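Local coordinates for beta-amyloid-like protein (Caenorhabditis elegans, PDB 3K66), which probably binds heparin through its extracellular E2 domain, as a nematode homologue of the human amyloid precursor protein with likely roles in adhesion and development, at residues Y133-T144 against R169-T180. Residues are numbered along the deposited sequence; the frame is centred on the assembly and turned at random.
Sequences YIRAEEKDRMHT and RLRYIDLRINGT
Glu137 and Arg176 form the salt bridge between two antiparallel helices of the E2 helical bundle, a worked example of an ion pair at the margin of a mixed helix interface, its carboxylate buried and its arginine partly exposed. The axes of segments 133-144 and 169-180 approach to 10.0 Å, with 173° between their N-to-C directions. The two chains are roughly perpendicular, yet carboxylate and guanidinium lie nearly coplanar, 8° apart. Arg176 NE donates to the syn side of Glu137 OE2 at 3.0 Å, through a bent bond. The Glu137 chain bends at chi2 (-85°), which turns the carboxylate toward Arg176; the Tyr133 hydroxyl adds a weak bond to OE2. Lys103, on helix 55-119, pairs with OE1 and also with Asp140, so the buried Glu137 carboxylate has a basic partner on each of two other helices, which would probably stabilise its negative charge.

Next to the ion pair, isoleucine branches pack on the aliphatic part of Glu137. Ile177 and Glu137 lie alongside, pointing opposite ways, with Ile177 CD1 3.6 Å from Glu137 CB, while Ile173 CG2 rests on the same carbon at 3.7 Å. Ile177 also touches Trp202 of helix 195-209, whose Arg206 pairs with both Glu138 and Asp174.

At one end, the Tyr133 ring has Ile177 CA at its edge and Thr180 obliquely beside it. Thr180 OG1 turns back to its own helix, donating to Arg176 O at 2.6 Å from above the carbonyl plane.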
loop_
_atom_site.group_PDB
_atom_site.type_symbol
_atom_site.label_atom_id
_atom_site.label_comp_id
_atom_site.label_asym_id
_atom_site.label_seq_id
_atom_site.Cartn_x
_atom_site.Cartn_y
_atom_site.Cartn_z
ATOM N N TYR A 133 15.394 -1.240 14.409
ATOM C CA TYR A 133 15.723 -1.837 13.124
ATOM C C TYR A 133 14.732 -2.939 12.791
ATOM O O TYR A 133 14.312 -3.077 11.636
ATOM C CB TYR A 133 17.142 -2.405 13.150
ATOM C CG TYR A 133 17.461 -3.199 11.922
ATOM C CD1 TYR A 133 17.588 -2.586 10.674
ATOM C CD2 TYR A 133 17.566 -4.583 11.995
ATOM C CE1 TYR A 133 17.804 -3.342 9.531
ATOM C CE2 TYR A 133 17.780 -5.356 10.870
ATOM C CZ TYR A 133 17.897 -4.732 9.636
ATOM O OH TYR A 133 18.097 -5.509 8.503
ATOM N N ILE A 134 14.373 -3.728 13.800
ATOM C CA ILE A 134 13.425 -4.818 13.627
ATOM C C ILE A 134 12.055 -4.287 13.223
ATOM O O ILE A 134 11.429 -4.770 12.284
ATOM C CB ILE A 134 13.288 -5.627 14.940
ATOM C CG1 ILE A 134 14.511 -6.533 15.092
ATOM C CG2 ILE A 134 11.986 -6.450 14.946
ATOM C CD1 ILE A 134 14.499 -7.350 16.346
ATOM N N ARG A 135 11.586 -3.286 13.951
ATOM C CA ARG A 135 10.290 -2.678 13.667
ATOM C C ARG A 135 10.300 -2.280 12.200
ATOM O O ARG A 135 9.353 -2.568 11.471
ATOM C CB ARG A 135 10.096 -1.437 14.555
ATOM C CG ARG A 135 8.897 -1.512 15.490
ATOM C CD ARG A 135 8.786 -0.314 16.425
ATOM N NE ARG A 135 9.741 -0.404 17.514
ATOM C CZ ARG A 135 10.746 0.440 17.684
ATOM N NH1 ARG A 135 10.905 1.436 16.818
ATOM N NH2 ARG A 135 11.587 0.281 18.710
ATOM N N ALA A 136 11.393 -1.641 11.771
ATOM C CA ALA A 136 11.540 -1.171 10.389
ATOM C C ALA A 136 11.358 -2.262 9.348
ATOM O O ALA A 136 10.529 -2.145 8.447
ATOM C CB ALA A 136 12.893 -0.504 10.199
ATOM N N GLU A 137 12.162 -3.312 9.450
ATOM C CA GLU A 137 12.049 -4.416 8.510
ATOM C C GLU A 137 10.644 -5.039 8.579
ATOM O O GLU A 137 10.008 -5.289 7.546
ATOM C CB GLU A 137 13.117 -5.468 8.805
ATOM C CG GLU A 137 14.515 -4.955 8.549
ATOM C CD GLU A 137 14.918 -5.110 7.103
ATOM O OE1 GLU A 137 14.018 -5.180 6.243
ATOM O OE2 GLU A 137 16.134 -5.163 6.815
ATOM N N GLU A 138 10.146 -5.268 9.794
ATOM C CA GLU A 138 8.827 -5.867 9.935
ATOM C C GLU A 138 7.723 -4.984 9.318
ATOM O O GLU A 138 6.750 -5.505 8.777
ATOM C CB GLU A 138 8.549 -6.194 11.402
ATOM C CG GLU A 138 8.011 -7.621 11.615
ATOM C CD GLU A 138 8.980 -8.720 11.153
ATOM O OE1 GLU A 138 10.168 -8.676 11.505
ATOM O OE2 GLU A 138 8.553 -9.638 10.446
ATOM N N LYS A 139 7.875 -3.659 9.389
ATOM C CA LYS A 139 6.892 -2.756 8.776
ATOM C C LYS A 139 6.933 -3.010 7.274
ATOM O O LYS A 139 5.922 -2.949 6.584
ATOM C CB LYS A 139 7.242 -1.289 9.045
ATOM C CG LYS A 139 6.849 -0.916 10.362
ATOM N N ASP A 140 8.124 -3.292 6.768
ATOM C CA ASP A 140 8.290 -3.566 5.346
ATOM C C ASP A 140 7.485 -4.821 4.990
ATOM O O ASP A 140 6.801 -4.872 3.968
ATOM C CB ASP A 140 9.776 -3.766 5.013
ATOM C CG ASP A 140 10.046 -3.804 3.519
ATOM O OD1 ASP A 140 9.089 -3.755 2.713
ATOM O OD2 ASP A 140 11.231 -3.889 3.149
ATOM N N ARG A 141 7.581 -5.840 5.836
ATOM C CA ARG A 141 6.865 -7.093 5.610
ATOM C C ARG A 141 5.364 -6.815 5.577
ATOM O O ARG A 141 4.684 -7.110 4.603
ATOM C CB ARG A 141 7.206 -8.100 6.722
ATOM C CG ARG A 141 6.651 -9.501 6.570
ATOM C CD ARG A 141 7.303 -10.382 7.594
ATOM N NE ARG A 141 6.788 -11.734 7.643
ATOM C CZ ARG A 141 5.595 -12.073 8.121
ATOM N NH1 ARG A 141 4.774 -11.146 8.595
ATOM N NH2 ARG A 141 5.223 -13.352 8.125
ATOM N N MET A 142 4.856 -6.224 6.645
ATOM C CA MET A 142 3.441 -5.914 6.737
ATOM C C MET A 142 2.920 -5.232 5.468
ATOM O O MET A 142 1.926 -5.665 4.893
ATOM C CB MET A 142 3.175 -5.042 7.962
ATOM C CG MET A 142 1.760 -4.528 8.028
ATOM S SD MET A 142 1.640 -3.201 9.230
ATOM C CE MET A 142 2.664 -1.997 8.483
ATOM N N HIS A 143 3.588 -4.175 5.026
ATOM C CA HIS A 143 3.142 -3.501 3.820
ATOM C C HIS A 143 3.180 -4.411 2.607
ATOM O O HIS A 143 2.260 -4.413 1.802
ATOM C CB HIS A 143 3.990 -2.273 3.522
ATOM C CG HIS A 143 3.595 -1.063 4.308
ATOM N ND1 HIS A 143 2.940 0.011 3.740
ATOM C CD2 HIS A 143 3.766 -0.747 5.614
ATOM C CE1 HIS A 143 2.731 0.934 4.663
ATOM N NE2 HIS A 143 3.224 0.500 5.809
ATOM N N THR A 144 4.236 -5.199 2.464
ATOM C CA THR A 144 4.310 -6.052 1.296
ATOM C C THR A 144 3.153 -7.027 1.274
ATOM O O THR A 144 2.463 -7.146 0.268
ATOM C CB THR A 144 5.613 -6.846 1.234
ATOM O OG1 THR A 144 6.726 -5.961 1.393
ATOM C CG2 THR A 144 5.726 -7.550 -0.110
ATOM N N ARG A 169 10.916 -10.844 -1.255
ATOM C CA ARG A 169 11.081 -9.777 -0.273
ATOM C C ARG A 169 11.055 -10.344 1.142
ATOM O O ARG A 169 11.924 -10.049 1.954
ATOM C CB ARG A 169 9.962 -8.756 -0.399
ATOM C CG ARG A 169 10.300 -7.563 -1.249
ATOM C CD ARG A 169 9.312 -6.462 -0.961
ATOM N NE ARG A 169 9.883 -5.150 -1.213
ATOM C CZ ARG A 169 9.284 -4.223 -1.947
ATOM N NH1 ARG A 169 8.096 -4.474 -2.492
ATOM N NH2 ARG A 169 9.875 -3.053 -2.154
ATOM N N LEU A 170 10.050 -11.164 1.430
ATOM C CA LEU A 170 9.915 -11.741 2.760
ATOM C C LEU A 170 11.125 -12.580 3.176
ATOM O O LEU A 170 11.478 -12.632 4.357
ATOM C CB LEU A 170 8.613 -12.552 2.859
ATOM C CG LEU A 170 7.353 -11.679 2.832
ATOM C CD1 LEU A 170 6.075 -12.503 2.768
ATOM C CD2 LEU A 170 7.339 -10.856 4.073
ATOM N N ARG A 171 11.773 -13.205 2.199
ATOM C CA ARG A 171 12.951 -14.030 2.454
ATOM C C ARG A 171 14.111 -13.151 2.904
ATOM O O ARG A 171 14.727 -13.383 3.956
ATOM C CB ARG A 171 13.352 -14.780 1.191
ATOM C CG ARG A 171 13.515 -16.255 1.397
ATOM C CD ARG A 171 13.299 -16.971 0.089
ATOM N NE ARG A 171 12.837 -18.343 0.276
ATOM C CZ ARG A 171 12.161 -19.026 -0.645
ATOM N NH1 ARG A 171 11.863 -18.466 -1.816
ATOM N NH2 ARG A 171 11.784 -20.276 -0.400
ATOM N N TYR A 172 14.420 -12.142 2.101
ATOM C CA TYR A 172 15.517 -11.270 2.453
ATOM C C TYR A 172 15.284 -10.460 3.711
ATOM O O TYR A 172 16.232 -10.080 4.384
ATOM C CB TYR A 172 15.867 -10.346 1.297
ATOM C CG TYR A 172 16.818 -10.980 0.332
ATOM C CD1 TYR A 172 18.202 -10.951 0.553
ATOM C CD2 TYR A 172 16.341 -11.630 -0.802
ATOM C CE1 TYR A 172 19.076 -11.550 -0.334
ATOM C CE2 TYR A 172 17.215 -12.239 -1.699
ATOM C CZ TYR A 172 18.577 -12.194 -1.457
ATOM O OH TYR A 172 19.433 -12.817 -2.335
ATOM N N ILE A 173 14.037 -10.163 4.039
ATOM C CA ILE A 173 13.812 -9.411 5.269
ATOM C C ILE A 173 14.277 -10.287 6.424
ATOM O O ILE A 173 14.983 -9.841 7.342
ATOM C CB ILE A 173 12.333 -9.022 5.469
ATOM C CG1 ILE A 173 11.975 -7.917 4.460
ATOM C CG2 ILE A 173 12.132 -8.512 6.913
ATOM C CD1 ILE A 173 10.544 -7.563 4.430
ATOM N N ASP A 174 13.910 -11.558 6.354
ATOM C CA ASP A 174 14.345 -12.475 7.381
ATOM C C ASP A 174 15.881 -12.489 7.366
ATOM O O ASP A 174 16.515 -12.228 8.389
ATOM C CB ASP A 174 13.787 -13.884 7.138
ATOM C CG ASP A 174 12.363 -14.072 7.677
ATOM O OD1 ASP A 174 11.646 -13.082 7.980
ATOM O OD2 ASP A 174 11.965 -15.247 7.774
ATOM N N LEU A 175 16.481 -12.745 6.201
ATOM C CA LEU A 175 17.940 -12.781 6.103
ATOM C C LEU A 175 18.582 -11.545 6.731
ATOM O O LEU A 175 19.403 -11.674 7.651
ATOM C CB LEU A 175 18.389 -12.933 4.649
ATOM C CG LEU A 175 18.346 -14.375 4.137
ATOM C CD1 LEU A 175 18.787 -14.416 2.678
ATOM C CD2 LEU A 175 19.235 -15.258 4.992
ATOM N N ARG A 176 18.221 -10.353 6.259
ATOM C CA ARG A 176 18.789 -9.139 6.842
ATOM C C ARG A 176 18.594 -9.144 8.384
ATOM O O ARG A 176 19.543 -8.912 9.144
ATOM C CB ARG A 176 18.168 -7.866 6.222
ATOM C CG ARG A 176 18.630 -7.548 4.807
ATOM C CD ARG A 176 18.010 -6.262 4.305
ATOM N NE ARG A 176 16.571 -6.400 4.128
ATOM C CZ ARG A 176 15.975 -6.675 2.972
ATOM N NH1 ARG A 176 16.687 -6.836 1.862
ATOM N NH2 ARG A 176 14.654 -6.820 2.935
ATOM N N ILE A 177 17.385 -9.434 8.863
ATOM C CA ILE A 177 17.176 -9.448 10.327
ATOM C C ILE A 177 18.072 -10.487 11.009
ATOM O O ILE A 177 18.660 -10.219 12.056
ATOM C CB ILE A 177 15.679 -9.693 10.734
ATOM C CG1 ILE A 177 14.833 -8.497 10.288
ATOM C CG2 ILE A 177 15.539 -9.805 12.258
ATOM C CD1 ILE A 177 13.358 -8.625 10.572
ATOM N N ASN A 178 18.187 -11.683 10.452
ATOM C CA ASN A 178 19.070 -12.633 11.112
ATOM C C ASN A 178 20.500 -12.110 11.060
ATOM O O ASN A 178 21.174 -12.012 12.087
ATOM C CB ASN A 178 18.955 -14.029 10.502
ATOM C CG ASN A 178 17.784 -14.798 11.093
ATOM O OD1 ASN A 178 17.160 -15.607 10.430
ATOM N ND2 ASN A 178 17.482 -14.534 12.368
ATOM N N GLY A 179 20.945 -11.731 9.869
ATOM C CA GLY A 179 22.278 -11.192 9.741
ATOM C C GLY A 179 22.506 -10.102 10.772
ATOM O O GLY A 179 23.542 -10.043 11.429
ATOM N N THR A 180 21.520 -9.238 10.953
ATOM C CA THR A 180 21.695 -8.160 11.911
ATOM C C THR A 180 21.855 -8.684 13.346
ATOM O O THR A 180 22.597 -8.109 14.142
ATOM C CB THR A 180 20.545 -7.168 11.792
ATOM O OG1 THR A 180 20.392 -6.804 10.414
ATOM C CG2 THR A 180 20.841 -5.916 12.584
#